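Local coordinates for terminal oxygenase component of carbazole (Janthinobacterium sp., PDB 7BUG), which catalyses, as the terminal oxygenase of carbazole 1,9a-dioxygenase, the angular dioxygenation of carbazole, using a Rieske [2Fe-2S] cluster and a mononuclear iron, at residues A174-F179 and V363-L368; I257-I262 and L270-F275; M280-W285 and Y296-G301. All coordinates share one frame; numbering follows the deposited sequence.

Interaction 1 (A174-F179 and V363-L368); sequences AVENGF and VAWRKL
Val175, Glu176 and Phe179 on helix 171-179 meet Trp365 and Arg366 on helix 360-372 in a buried helix-helix contact of the catalytic domain, part apolar and part salt bridge. The short axes stay 10.9 Å apart and run at 137°, so long side chains must span the gap. Trp365 fills it: the CG1 methyl of Val175, anti to the backbone N (chi1 172°), sits over one face of the indole, 3.7 Å from the centroid of its five-membered ring, a CH-pi contact. Phe179 packs more loosely, its CD2 lying 4.2 Å from Trp365 CB.

Beside this apolar layer Arg366 grips Glu176 side-on. Its NH2 gives a 2.8 Å bond to Glu176 OE1 on the syn side, while NE reaches Glu176 OE2 at 2.9 Å from above the carboxylate plane, the carboxylate and guanidinium planes being 40° apart. Tyr18 OH bonds to both Glu176 OE2 and Trp365 NE1, and Arg72 of a neighbouring subunit, a residue at that subunit's [2Fe-2S] cluster, forms a salt bridge to Glu176 OE1. With two arginines and a tyrosine around it, the buried Glu176 is probably held as a carboxylate, its charge joining the helix pair to the subunit interface.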
# COMPACT_ATOMS: atom_id res chain seq x y z
N ALA A 174 9.76 12.00 -16.95
CA ALA A 174 11.03 11.66 -17.60
C ALA A 174 11.20 12.45 -18.91
O ALA A 174 12.24 13.06 -19.16
CB ALA A 174 11.06 10.16 -17.87
N VAL A 175 10.14 12.48 -19.75
CA VAL A 175 10.20 13.22 -21.03
C VAL A 175 10.50 14.68 -20.74
O VAL A 175 11.37 15.29 -21.41
CB VAL A 175 8.87 13.12 -21.80
CG1 VAL A 175 8.88 14.06 -23.00
CG2 VAL A 175 8.64 11.71 -22.26
N GLU A 176 9.80 15.26 -19.77
CA GLU A 176 9.90 16.72 -19.53
C GLU A 176 11.27 17.02 -18.97
O GLU A 176 11.87 17.99 -19.46
CB GLU A 176 8.74 17.21 -18.69
CG GLU A 176 7.44 17.05 -19.43
CD GLU A 176 6.25 17.71 -18.77
OE1 GLU A 176 6.45 18.50 -17.75
OE2 GLU A 176 5.14 17.49 -19.24
N ASN A 177 11.77 16.17 -18.09
CA ASN A 177 13.15 16.31 -17.55
C ASN A 177 14.15 16.26 -18.71
O ASN A 177 15.13 17.03 -18.68
CB ASN A 177 13.43 15.22 -16.53
CG ASN A 177 14.91 15.03 -16.24
OD1 ASN A 177 15.51 15.90 -15.62
ND2 ASN A 177 15.42 13.86 -16.57
N GLY A 178 13.94 15.37 -19.66
CA GLY A 178 14.86 15.26 -20.80
C GLY A 178 14.88 16.53 -21.65
O GLY A 178 15.98 16.96 -22.12
N PHE A 179 13.70 17.06 -21.97
CA PHE A 179 13.54 18.14 -22.96
C PHE A 179 13.61 19.52 -22.29
O PHE A 179 13.57 20.53 -22.97
CB PHE A 179 12.22 17.99 -23.69
CG PHE A 179 12.13 18.83 -24.93
CD1 PHE A 179 13.12 18.78 -25.90
CD2 PHE A 179 11.02 19.62 -25.14
CE1 PHE A 179 13.01 19.57 -27.05
CE2 PHE A 179 10.92 20.39 -26.28
CZ PHE A 179 11.90 20.35 -27.25
N VAL A 363 5.95 23.09 -22.90
CA VAL A 363 4.55 23.37 -23.29
C VAL A 363 4.38 23.03 -24.78
O VAL A 363 3.37 22.46 -25.12
CB VAL A 363 4.18 24.81 -22.94
CG1 VAL A 363 2.97 25.30 -23.69
CG2 VAL A 363 3.96 24.91 -21.42
N ALA A 364 5.36 23.30 -25.61
CA ALA A 364 5.25 22.95 -27.05
C ALA A 364 5.15 21.43 -27.18
O ALA A 364 4.33 20.97 -27.97
CB ALA A 364 6.43 23.49 -27.80
N TRP A 365 5.96 20.68 -26.43
CA TRP A 365 5.87 19.20 -26.43
C TRP A 365 4.48 18.76 -25.97
O TRP A 365 3.90 17.84 -26.58
CB TRP A 365 6.99 18.58 -25.57
CG TRP A 365 6.59 17.28 -24.94
CD1 TRP A 365 6.33 17.08 -23.62
CD2 TRP A 365 6.41 15.99 -25.57
NE1 TRP A 365 5.95 15.81 -23.39
CE2 TRP A 365 6.00 15.11 -24.55
CE3 TRP A 365 6.55 15.51 -26.88
CZ2 TRP A 365 5.77 13.77 -24.77
CZ3 TRP A 365 6.33 14.17 -27.09
CH2 TRP A 365 5.93 13.34 -26.06
N ARG A 366 3.95 19.34 -24.90
CA ARG A 366 2.67 18.91 -24.31
C ARG A 366 1.56 19.10 -25.35
O ARG A 366 0.66 18.25 -25.48
CB ARG A 366 2.35 19.63 -23.01
CG ARG A 366 3.34 19.38 -21.89
CD ARG A 366 2.81 20.15 -20.68
NE ARG A 366 3.64 19.90 -19.50
CZ ARG A 366 3.55 20.64 -18.39
NH1 ARG A 366 2.64 21.61 -18.32
NH2 ARG A 366 4.30 20.30 -17.36
N LYS A 367 1.66 20.20 -26.09
CA LYS A 367 0.67 20.50 -27.16
C LYS A 367 0.86 19.55 -28.34
O LYS A 367 -0.14 19.05 -28.86
CB LYS A 367 0.86 21.96 -27.57
CG LYS A 367 0.44 22.94 -26.50
CD LYS A 367 0.24 24.36 -27.06
CE LYS A 367 1.30 25.35 -26.65
NZ LYS A 367 0.80 26.25 -25.58
N LEU A 368 2.09 19.36 -28.76
CA LEU A 368 2.38 18.43 -29.89
C LEU A 368 1.83 17.05 -29.51
O LEU A 368 1.13 16.38 -30.32
CB LEU A 368 3.88 18.36 -30.13
CG LEU A 368 4.18 17.33 -31.20
CD1 LEU A 368 4.48 18.00 -32.51
CD2 LEU A 368 5.26 16.37 -30.78

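Interaction 2 (I257-I262 and L270-F275); sequences IVANDI and LKVNPF
Ala259 CB and Val272 CG1 touch at 3.6 Å at the apolar centre of this contact, where the chain leading into strand 261-265 lies against strand 269-273. The small methyl of Ala259 suits a tight spot over the valine branch, which stands anti to its backbone N (chi1 -177°). On the same face Ile262 adds its CG2, 4.0 Å from Leu270 CD1, the two side chains lying side by side; Phe179 of helix 171-179 packs on both. At the other end Val258 CG2 meets the ring of Phe275 at its edge, close to the ring plane.

Outward from this core, the backbone is antiparallel. Asp261 and Asn273 form a hydrogen-bonded pair, with Asn273 N to Asp261 O at 2.8 Å and Asp261 N to Asn273 O at 2.9 Å. Asn260 and Asp261 both face Asn273, a classic beta bulge. Beyond it the cis peptide before Pro274 redirects the chain, and Pro274 O accepts a 2.7 Å bond from Ala259 N. The proline ring lies against Asn260, whose OD1 comes 3.3 Å from Pro274 CD. An alanine in place of Pro274 would probably lose the cis turn, pulling the carbonyl away from Ala259 N and leaving that amide without its mate.

At the polar edge Asp261 and Asn273 point the same way from the opposite face to Ile262 and Val272, with Asp261 OD2 3.9 Å from Asn273 ND2. Lys271 directs its amine to Pro151 O. The chemistry is thus divided: Ile262 and Leu270 pack toward helix 171-179, whereas the short polar groups of Asp261 and Asn273 occupy the more exposed side, and main-chain bonds carry the pairing across the bulge.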
# COMPACT_ATOMS: atom_id res chain seq x y z
N ILE A 257 31.89 21.83 -27.70
CA ILE A 257 30.49 22.26 -27.95
C ILE A 257 29.64 21.01 -28.21
O ILE A 257 29.99 20.25 -29.13
CB ILE A 257 30.39 23.28 -29.09
CG1 ILE A 257 31.26 24.51 -28.82
CG2 ILE A 257 28.93 23.65 -29.34
CD1 ILE A 257 31.19 25.54 -29.92
N VAL A 258 28.60 20.79 -27.41
CA VAL A 258 27.67 19.64 -27.57
C VAL A 258 26.23 20.17 -27.53
O VAL A 258 25.99 21.36 -27.22
CB VAL A 258 27.89 18.54 -26.51
CG1 VAL A 258 29.24 17.87 -26.66
CG2 VAL A 258 27.68 19.06 -25.10
N ALA A 259 25.28 19.31 -27.91
CA ALA A 259 23.84 19.56 -27.76
C ALA A 259 23.38 20.80 -28.52
O ALA A 259 22.51 21.49 -27.99
CB ALA A 259 23.49 19.63 -26.31
N ASN A 260 23.89 21.04 -29.73
CA ASN A 260 23.41 22.11 -30.64
C ASN A 260 21.97 21.83 -31.08
O ASN A 260 21.23 22.79 -31.23
CB ASN A 260 24.25 22.20 -31.91
CG ASN A 260 25.70 22.41 -31.58
OD1 ASN A 260 26.35 21.51 -31.07
ND2 ASN A 260 26.20 23.61 -31.82
N ASP A 261 21.62 20.57 -31.33
CA ASP A 261 20.25 20.19 -31.79
C ASP A 261 19.63 19.27 -30.73
O ASP A 261 20.22 18.22 -30.44
CB ASP A 261 20.25 19.47 -33.14
CG ASP A 261 20.86 20.28 -34.27
OD1 ASP A 261 20.56 21.48 -34.36
OD2 ASP A 261 21.64 19.69 -35.06
N ILE A 262 18.53 19.71 -30.14
CA ILE A 262 17.82 18.96 -29.09
C ILE A 262 16.38 18.85 -29.56
O ILE A 262 15.76 19.89 -29.79
CB ILE A 262 17.85 19.65 -27.72
CG1 ILE A 262 19.29 19.77 -27.23
CG2 ILE A 262 16.96 18.87 -26.74
CD1 ILE A 262 19.43 20.48 -25.90
N LEU A 270 13.86 11.45 -26.98
CA LEU A 270 14.72 12.64 -27.08
C LEU A 270 15.92 12.32 -27.97
O LEU A 270 16.55 11.24 -27.86
CB LEU A 270 15.20 13.01 -25.67
CG LEU A 270 16.00 14.31 -25.52
CD1 LEU A 270 15.07 15.51 -25.55
CD2 LEU A 270 16.81 14.31 -24.23
N LYS A 271 16.29 13.29 -28.80
CA LYS A 271 17.54 13.27 -29.59
C LYS A 271 18.37 14.48 -29.22
O LYS A 271 17.87 15.62 -29.27
CB LYS A 271 17.20 13.29 -31.08
CG LYS A 271 18.44 13.33 -31.96
CD LYS A 271 18.12 13.37 -33.43
CE LYS A 271 19.34 13.65 -34.27
NZ LYS A 271 19.02 13.65 -35.71
N VAL A 272 19.62 14.22 -28.85
CA VAL A 272 20.58 15.30 -28.52
C VAL A 272 21.82 15.11 -29.39
O VAL A 272 22.44 14.04 -29.34
CB VAL A 272 20.97 15.30 -27.04
CG1 VAL A 272 21.90 16.48 -26.72
CG2 VAL A 272 19.78 15.27 -26.12
N ASN A 273 22.09 16.11 -30.20
CA ASN A 273 23.12 16.02 -31.25
C ASN A 273 23.99 17.27 -31.23
O ASN A 273 23.46 18.37 -31.39
CB ASN A 273 22.49 15.97 -32.64
CG ASN A 273 23.53 15.73 -33.70
OD1 ASN A 273 24.57 15.13 -33.46
ND2 ASN A 273 23.24 16.19 -34.89
N PRO A 274 25.32 17.14 -31.07
CA PRO A 274 25.98 15.90 -30.69
C PRO A 274 26.00 15.75 -29.16
O PRO A 274 25.85 16.70 -28.44
CB PRO A 274 27.40 16.10 -31.29
CG PRO A 274 27.65 17.57 -31.18
CD PRO A 274 26.29 18.23 -31.28
N PHE A 275 26.18 14.53 -28.69
CA PHE A 275 26.28 14.22 -27.24
C PHE A 275 26.60 12.76 -27.07
O PHE A 275 26.10 11.97 -27.87
CB PHE A 275 24.96 14.49 -26.52
CG PHE A 275 25.16 14.74 -25.05
CD1 PHE A 275 25.56 15.99 -24.62
CD2 PHE A 275 25.00 13.71 -24.14
CE1 PHE A 275 25.80 16.20 -23.27
CE2 PHE A 275 25.24 13.93 -22.79
CZ PHE A 275 25.66 15.17 -22.38

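Interaction 3 (M280-W285 and Y296-G301); sequences MMQFEW and YFQTLG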
# COMPACT_ATOMS: atom_id res chain seq x y z
N MET A 280 29.19 11.96 -31.81
CA MET A 280 28.11 10.98 -31.54
C MET A 280 26.82 11.70 -31.16
O MET A 280 26.82 12.91 -30.98
CB MET A 280 28.57 9.94 -30.51
CG MET A 280 28.81 10.43 -29.15
SD MET A 280 29.95 9.27 -28.23
CE MET A 280 29.35 7.65 -28.61
N MET A 281 25.72 10.96 -31.08
CA MET A 281 24.45 11.56 -30.65
C MET A 281 23.73 10.65 -29.67
O MET A 281 24.07 9.49 -29.57
CB MET A 281 23.54 11.91 -31.83
CG MET A 281 23.33 10.83 -32.81
SD MET A 281 22.59 11.53 -34.36
CE MET A 281 24.04 12.15 -35.22
N GLN A 282 22.86 11.24 -28.87
CA GLN A 282 22.13 10.46 -27.86
C GLN A 282 20.65 10.39 -28.24
O GLN A 282 20.06 11.42 -28.53
CB GLN A 282 22.39 11.06 -26.48
CG GLN A 282 21.72 10.30 -25.36
CD GLN A 282 22.35 10.46 -23.99
OE1 GLN A 282 23.52 10.85 -23.89
NE2 GLN A 282 21.60 10.17 -22.93
N PHE A 283 20.10 9.19 -28.21
CA PHE A 283 18.64 9.01 -28.39
C PHE A 283 18.14 8.26 -27.16
O PHE A 283 18.65 7.18 -26.85
CB PHE A 283 18.32 8.21 -29.66
CG PHE A 283 19.04 8.56 -30.94
CD1 PHE A 283 20.25 7.96 -31.28
CD2 PHE A 283 18.48 9.46 -31.85
CE1 PHE A 283 20.86 8.23 -32.50
CE2 PHE A 283 19.09 9.70 -33.08
CZ PHE A 283 20.26 9.06 -33.41
N GLU A 284 17.17 8.82 -26.45
CA GLU A 284 16.70 8.13 -25.24
C GLU A 284 15.16 8.17 -25.21
O GLU A 284 14.53 9.21 -25.42
CB GLU A 284 17.38 8.68 -23.98
CG GLU A 284 17.12 10.11 -23.73
CD GLU A 284 17.76 10.58 -22.40
OE1 GLU A 284 18.86 10.05 -22.10
OE2 GLU A 284 17.14 11.35 -21.68
N TRP A 285 14.61 7.02 -24.89
CA TRP A 285 13.15 6.84 -24.75
C TRP A 285 12.80 6.80 -23.26
O TRP A 285 13.59 6.24 -22.46
CB TRP A 285 12.70 5.54 -25.40
CG TRP A 285 12.59 5.54 -26.90
CD1 TRP A 285 11.41 5.54 -27.56
CD2 TRP A 285 13.62 5.44 -27.91
NE1 TRP A 285 11.61 5.42 -28.91
CE2 TRP A 285 12.95 5.38 -29.15
CE3 TRP A 285 15.02 5.39 -27.89
CZ2 TRP A 285 13.65 5.28 -30.36
CZ3 TRP A 285 15.70 5.26 -29.09
CH2 TRP A 285 15.00 5.22 -30.30
N TYR A 296 13.82 3.57 -18.97
CA TYR A 296 14.72 4.64 -19.43
C TYR A 296 15.68 3.96 -20.40
O TYR A 296 16.66 3.25 -19.99
CB TYR A 296 15.38 5.31 -18.23
CG TYR A 296 16.38 6.37 -18.62
CD1 TYR A 296 16.18 7.24 -19.67
CD2 TYR A 296 17.50 6.59 -17.83
CE1 TYR A 296 17.09 8.23 -19.99
CE2 TYR A 296 18.39 7.62 -18.10
CZ TYR A 296 18.22 8.43 -19.20
OH TYR A 296 19.12 9.43 -19.57
N PHE A 297 15.32 4.04 -21.67
CA PHE A 297 15.96 3.25 -22.73
C PHE A 297 16.93 4.17 -23.45
O PHE A 297 16.52 5.04 -24.24
CB PHE A 297 14.89 2.61 -23.63
CG PHE A 297 15.44 1.61 -24.62
CD1 PHE A 297 15.97 1.97 -25.84
CD2 PHE A 297 15.32 0.28 -24.36
CE1 PHE A 297 16.43 1.01 -26.72
CE2 PHE A 297 15.78 -0.71 -25.23
CZ PHE A 297 16.33 -0.32 -26.42
N GLN A 298 18.21 4.09 -23.06
CA GLN A 298 19.21 5.10 -23.45
C GLN A 298 20.05 4.50 -24.59
O GLN A 298 20.45 3.29 -24.46
CB GLN A 298 20.19 5.33 -22.29
CG GLN A 298 19.68 6.14 -21.13
CD GLN A 298 20.73 6.09 -20.03
OE1 GLN A 298 21.12 5.01 -19.58
NE2 GLN A 298 21.25 7.25 -19.68
N THR A 299 20.30 5.26 -25.66
CA THR A 299 21.18 4.83 -26.76
C THR A 299 22.11 5.96 -27.16
O THR A 299 21.76 7.12 -27.00
CB THR A 299 20.42 4.36 -28.02
OG1 THR A 299 19.84 5.48 -28.67
CG2 THR A 299 19.35 3.32 -27.71
N LEU A 300 23.33 5.59 -27.56
CA LEU A 300 24.27 6.51 -28.21
C LEU A 300 24.51 5.97 -29.61
O LEU A 300 24.72 4.74 -29.77
CB LEU A 300 25.59 6.59 -27.45
CG LEU A 300 25.48 7.11 -26.01
CD1 LEU A 300 26.88 7.11 -25.36
CD2 LEU A 300 24.90 8.50 -25.99
N GLY A 301 24.47 6.86 -30.56
CA GLY A 301 24.71 6.52 -31.96
C GLY A 301 25.97 7.17 -32.49
O GLY A 301 26.18 8.35 -32.19
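Glu284 and Tyr296 meet on one face of a buried antiparallel pair of strands. Glu284 CG takes the position between backbone N and carbonyl carbon (chi1 61°), and its extended chain brings OE1 to within 2.6 Å of Tyr296 OH, which donates on the syn side but tilted well out of the carboxylate plane. Carboxylate and phenol ring stand nearly perpendicular, at 88°. Gln282 NE2 reaches the same OE1 at 2.9 Å from the other face of the carboxylate, and Tyr286 OH bonds to OE2, so three hydrogen-bonding partners fix the buried acid. Leu300 CD2 lies along Gln282, whose CG is anti to the backbone N.

On the opposite face Thr299 OG1 stands between its backbone N and carbonyl carbon (chi1 72°) and bonds to Phe283 O at 2.8 Å, a carbonyl that also accepts from Thr299 N. The OG1 also touches the edge of the Phe283 ring. Gly301 suits its place because a CB there would clash with Phe283 CE1. Trp285 and Phe297 extend side by side, their CB atoms 4.1 Å apart.

The paired strands 281-288 and 293-303 form a beta hairpin in the antiparallel sheet of the Bet v 1-like catalytic domain, with the side chain of Glu284 about 6 Å from the iron(II) ion.

How the interactions relate
From the N terminus the chain passes the Rieske domain before it reaches helix 171-179, then His183 and His187 of the iron site, and much later helix 360-372, where interaction 1 closes a loop of 183 residues. Interactions 2 and 3 both lie within that loop. They follow in series: the hairpin of strands 261-265 and 269-273 closes before that of strands 281-288 and 293-303 begins. Neighbouring strands 269-273 and 281-288 join the two hairpins into one sheet, with probable hydrogen bonds from Leu270 N to Glu284 O and from Val272 N to Gln282 O. Phe179 and Gly178 of interaction 1 pack on Leu270, seating helix 171-179 against the sheet, whereas interactions 1 and 3 do not touch.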